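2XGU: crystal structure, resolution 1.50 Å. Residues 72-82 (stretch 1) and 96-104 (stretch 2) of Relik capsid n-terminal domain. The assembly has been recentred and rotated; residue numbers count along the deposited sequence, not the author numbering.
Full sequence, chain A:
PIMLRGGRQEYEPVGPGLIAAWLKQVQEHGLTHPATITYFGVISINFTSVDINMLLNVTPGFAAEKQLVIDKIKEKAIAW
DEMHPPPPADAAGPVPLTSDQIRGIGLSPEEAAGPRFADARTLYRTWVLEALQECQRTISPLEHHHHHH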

# COMPACT_ATOMS: atom_id res chain seq x y z
N LYS A 72 5.19 10.04 -1.37
CA LYS A 72 4.35 9.25 -0.49
C LYS A 72 5.18 8.48 0.53
O LYS A 72 4.79 8.36 1.68
CB LYS A 72 3.40 8.33 -1.27
CG LYS A 72 2.29 9.09 -1.95
CD LYS A 72 1.28 8.17 -2.61
CE LYS A 72 0.19 9.00 -3.27
NZ LYS A 72 -0.37 10.03 -2.35
N ILE A 73 6.34 7.97 0.11
CA ILE A 73 7.29 7.34 1.04
C ILE A 73 7.73 8.32 2.13
O ILE A 73 7.78 7.97 3.31
CB ILE A 73 8.52 6.77 0.30
CG1 ILE A 73 8.09 5.60 -0.60
CG2 ILE A 73 9.59 6.31 1.28
CD1 ILE A 73 9.14 5.24 -1.63
N LYS A 74 8.03 9.55 1.73
CA LYS A 74 8.45 10.58 2.69
C LYS A 74 7.34 10.88 3.67
O LYS A 74 7.60 11.09 4.86
CB LYS A 74 8.88 11.86 1.97
CG LYS A 74 10.26 11.75 1.35
CD LYS A 74 10.69 13.05 0.69
CE LYS A 74 11.99 12.87 -0.08
NZ LYS A 74 12.40 14.12 -0.79
N GLU A 75 6.11 10.90 3.18
CA GLU A 75 4.96 11.16 4.05
C GLU A 75 4.82 10.07 5.11
O GLU A 75 4.54 10.37 6.27
CB GLU A 75 3.67 11.29 3.23
CG GLU A 75 3.65 12.49 2.29
CD GLU A 75 2.44 12.49 1.36
OE1 GLU A 75 1.55 11.63 1.55
OE2 GLU A 75 2.38 13.35 0.45
N LYS A 76 5.03 8.82 4.71
CA LYS A 76 5.00 7.70 5.64
C LYS A 76 6.12 7.80 6.68
O LYS A 76 5.92 7.48 7.86
CB LYS A 76 5.15 6.37 4.91
CG LYS A 76 4.01 6.05 3.95
CD LYS A 76 4.27 4.70 3.27
CE LYS A 76 3.30 4.45 2.13
NZ LYS A 76 1.88 4.54 2.58
N ALA A 77 7.29 8.23 6.23
CA ALA A 77 8.44 8.36 7.11
C ALA A 77 8.19 9.47 8.13
O ALA A 77 8.49 9.31 9.32
CB ALA A 77 9.69 8.65 6.29
N ILE A 78 7.64 10.59 7.67
CA ILE A 78 7.29 11.69 8.57
C ILE A 78 6.26 11.24 9.63
O ILE A 78 6.41 11.53 10.82
CB ILE A 78 6.77 12.91 7.79
CG1 ILE A 78 7.90 13.48 6.94
CG2 ILE A 78 6.22 13.98 8.76
CD1 ILE A 78 7.48 14.60 6.01
N ALA A 79 5.24 10.52 9.19
CA ALA A 79 4.24 9.99 10.11
C ALA A 79 4.87 9.02 11.11
O ALA A 79 4.56 9.06 12.31
CB ALA A 79 3.13 9.30 9.34
N TRP A 80 5.75 8.15 10.62
CA TRP A 80 6.41 7.17 11.47
C TRP A 80 7.19 7.86 12.59
O TRP A 80 7.07 7.51 13.75
CB TRP A 80 7.35 6.27 10.64
CG TRP A 80 8.06 5.27 11.51
CD1 TRP A 80 9.33 5.38 12.04
CD2 TRP A 80 7.54 4.03 11.98
NE1 TRP A 80 9.61 4.27 12.80
CE2 TRP A 80 8.53 3.42 12.77
CE3 TRP A 80 6.32 3.36 11.78
CZ2 TRP A 80 8.34 2.18 13.38
CZ3 TRP A 80 6.14 2.13 12.39
CH2 TRP A 80 7.14 1.55 13.18
N ASP A 81 8.00 8.85 12.23
CA ASP A 81 8.87 9.49 13.20
C ASP A 81 8.08 10.27 14.26
O ASP A 81 8.51 10.37 15.42
CB ASP A 81 9.89 10.38 12.48
CG ASP A 81 10.94 9.59 11.72
OD1 ASP A 81 11.20 8.41 12.08
OD2 ASP A 81 11.54 10.15 10.76
N GLU A 82 6.94 10.82 13.88
CA GLU A 82 6.09 11.50 14.85
C GLU A 82 5.54 10.53 15.89
O GLU A 82 5.44 10.88 17.07
CB GLU A 82 4.95 12.26 14.16
CG GLU A 82 3.98 12.94 15.13
CD GLU A 82 2.99 13.85 14.42
OE1 GLU A 82 2.15 13.34 13.65
OE2 GLU A 82 3.07 15.07 14.62
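Stretch 2, residues 96-104: PLTSDQIRG

The strongest link between the two stretches is a pair of hydrogen bonds between one carboxylate and one serine. D81, near the C-terminal end of the stretch 1 helix segment, takes up both donors of S99: the backbone amide S99 N gives its proton to D81 OD1 at 2.9 Å, and the hydroxyl S99 OG donates to D81 OD2 at 2.6 Å, a short bond. S99 is the first residue of a short helix, where the backbone NH groups are not yet claimed by carbonyls one turn back, and an aspartate from another helix can satisfy such an amide. The CA-to-CB bond of D81 points sideways, but chi1 in the m well brings its carboxylate nearer to stretch 2; S99, with chi1 in the p well, points its CA-to-CB bond toward stretch 1. A water extends this polar cluster, donating to D81 OD2 at 3.1 Å and accepting from D100 N, the next free amide of the helix start, at 3.0 Å.

W80, the residue before D81, supplies a third hydrogen bond. Its indole NE1 donates to L97 O at 3.1 Å and 169°, nearly straight, with the carbonyl at the ring edge, near its plane. Tryptophan suits the site because it joins this donor to a broad apolar surface.

Stretch 2 reaches these contacts in two conformations. P96 to T98 are extended, with psi near 160°, and L97 O in this segment meets the indole. T98 then caps the helix of residues 99-102: its CA-to-CB bond points away from stretch 1, and T98 OG1 accepts from Q101 N at 3.2 Å. The backbone bonds I102 N to T98 O and R103 N to S99 O, both 2.9 Å, close the turn. G104 ends it in a Schellman motif with phi of 75°, a value that by itself favours glycine.

The order of contacts gives the direction: L97 and S99 meet W80 and D81, whereas R103 reaches back to A77, K74 and I73, so stretch 2 runs broadly against the sense of stretch 1. The backbones come closest at A77 and S99, whose CA atoms are 5.2 Å apart. Alanine suits this approach because its side chain is a single methyl; A77 CB lies 3.5 Å from S99 OG and 4.0 Å from R103 CD.

Around this point the packing is largely apolar. I102 points its CA-to-CB bond toward stretch 1 and lays CD1 over one face of the indole, 3.9 Å from the centroid of the five-membered ring, a CH-pi contact; I102 CD1 is also 3.7 Å from W80 CE2. Farther out, R103 lays its long side chain across the stretch 1 helix, with R103 NE 4.2 Å from I73 CG2 and R103 NH2 4.1 Å from K74 CG. Here the arginine serves through its length, touching aliphatic parts of its neighbours. Together the two stretches bury 364 Å², both sides summed.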

# COMPACT_ATOMS: atom_id res chain seq x y z
N PRO A 96 13.89 -0.41 18.45
CA PRO A 96 13.08 0.03 17.31
C PRO A 96 13.82 1.10 16.53
O PRO A 96 14.75 1.72 17.05
CB PRO A 96 11.84 0.65 17.99
CG PRO A 96 11.81 0.10 19.34
CD PRO A 96 13.24 -0.14 19.74
N LEU A 97 13.42 1.32 15.28
CA LEU A 97 14.24 2.11 14.39
C LEU A 97 13.61 3.42 13.93
O LEU A 97 12.39 3.59 14.00
CB LEU A 97 14.63 1.27 13.18
CG LEU A 97 15.43 0.01 13.55
CD1 LEU A 97 15.47 -0.96 12.39
CD2 LEU A 97 16.83 0.37 13.99
N THR A 98 14.46 4.36 13.52
CA THR A 98 13.99 5.61 12.93
C THR A 98 13.58 5.36 11.48
O THR A 98 13.96 4.35 10.88
CB THR A 98 15.08 6.69 12.92
OG1 THR A 98 16.11 6.30 12.01
CG2 THR A 98 15.67 6.91 14.31
N SER A 99 12.85 6.30 10.90
CA SER A 99 12.50 6.13 9.49
C SER A 99 13.74 6.11 8.61
O SER A 99 13.75 5.40 7.60
CB SER A 99 11.48 7.18 9.01
OG SER A 99 12.06 8.46 8.88
N ASP A 100 14.77 6.88 8.96
CA ASP A 100 15.99 6.89 8.14
C ASP A 100 16.58 5.49 8.10
O ASP A 100 16.95 4.98 7.04
CB ASP A 100 17.02 7.88 8.69
CG ASP A 100 16.83 9.31 8.18
OD1 ASP A 100 16.03 9.53 7.24
OD2 ASP A 100 17.50 10.21 8.72
N GLN A 101 16.62 4.83 9.26
CA GLN A 101 17.14 3.47 9.35
C GLN A 101 16.27 2.48 8.58
O GLN A 101 16.77 1.60 7.89
CB GLN A 101 17.25 3.05 10.82
CG GLN A 101 18.33 3.80 11.59
CD GLN A 101 18.37 3.44 13.06
OE1 GLN A 101 19.42 3.05 13.59
NE2 GLN A 101 17.24 3.59 13.74
N ILE A 102 14.95 2.63 8.70
CA ILE A 102 14.04 1.76 7.97
C ILE A 102 14.24 1.90 6.45
O ILE A 102 14.22 0.90 5.73
CB ILE A 102 12.57 2.02 8.40
CG1 ILE A 102 12.36 1.51 9.83
CG2 ILE A 102 11.58 1.37 7.45
CD1 ILE A 102 11.17 2.16 10.52
N ARG A 103 14.49 3.13 5.99
CA ARG A 103 14.72 3.42 4.56
C ARG A 103 16.14 3.09 4.08
O ARG A 103 16.46 3.31 2.91
CB ARG A 103 14.43 4.90 4.30
CG ARG A 103 12.98 5.34 4.51
CD ARG A 103 12.84 6.87 4.54
NE ARG A 103 13.08 7.47 3.24
CZ ARG A 103 13.18 8.78 3.02
NH1 ARG A 103 13.07 9.63 4.03
NH2 ARG A 103 13.40 9.23 1.80
N GLY A 104 16.99 2.62 4.98
CA GLY A 104 18.36 2.24 4.65
C GLY A 104 19.33 3.39 4.44
O GLY A 104 20.39 3.22 3.83
O HOH W 1 14.56 9.31 10.78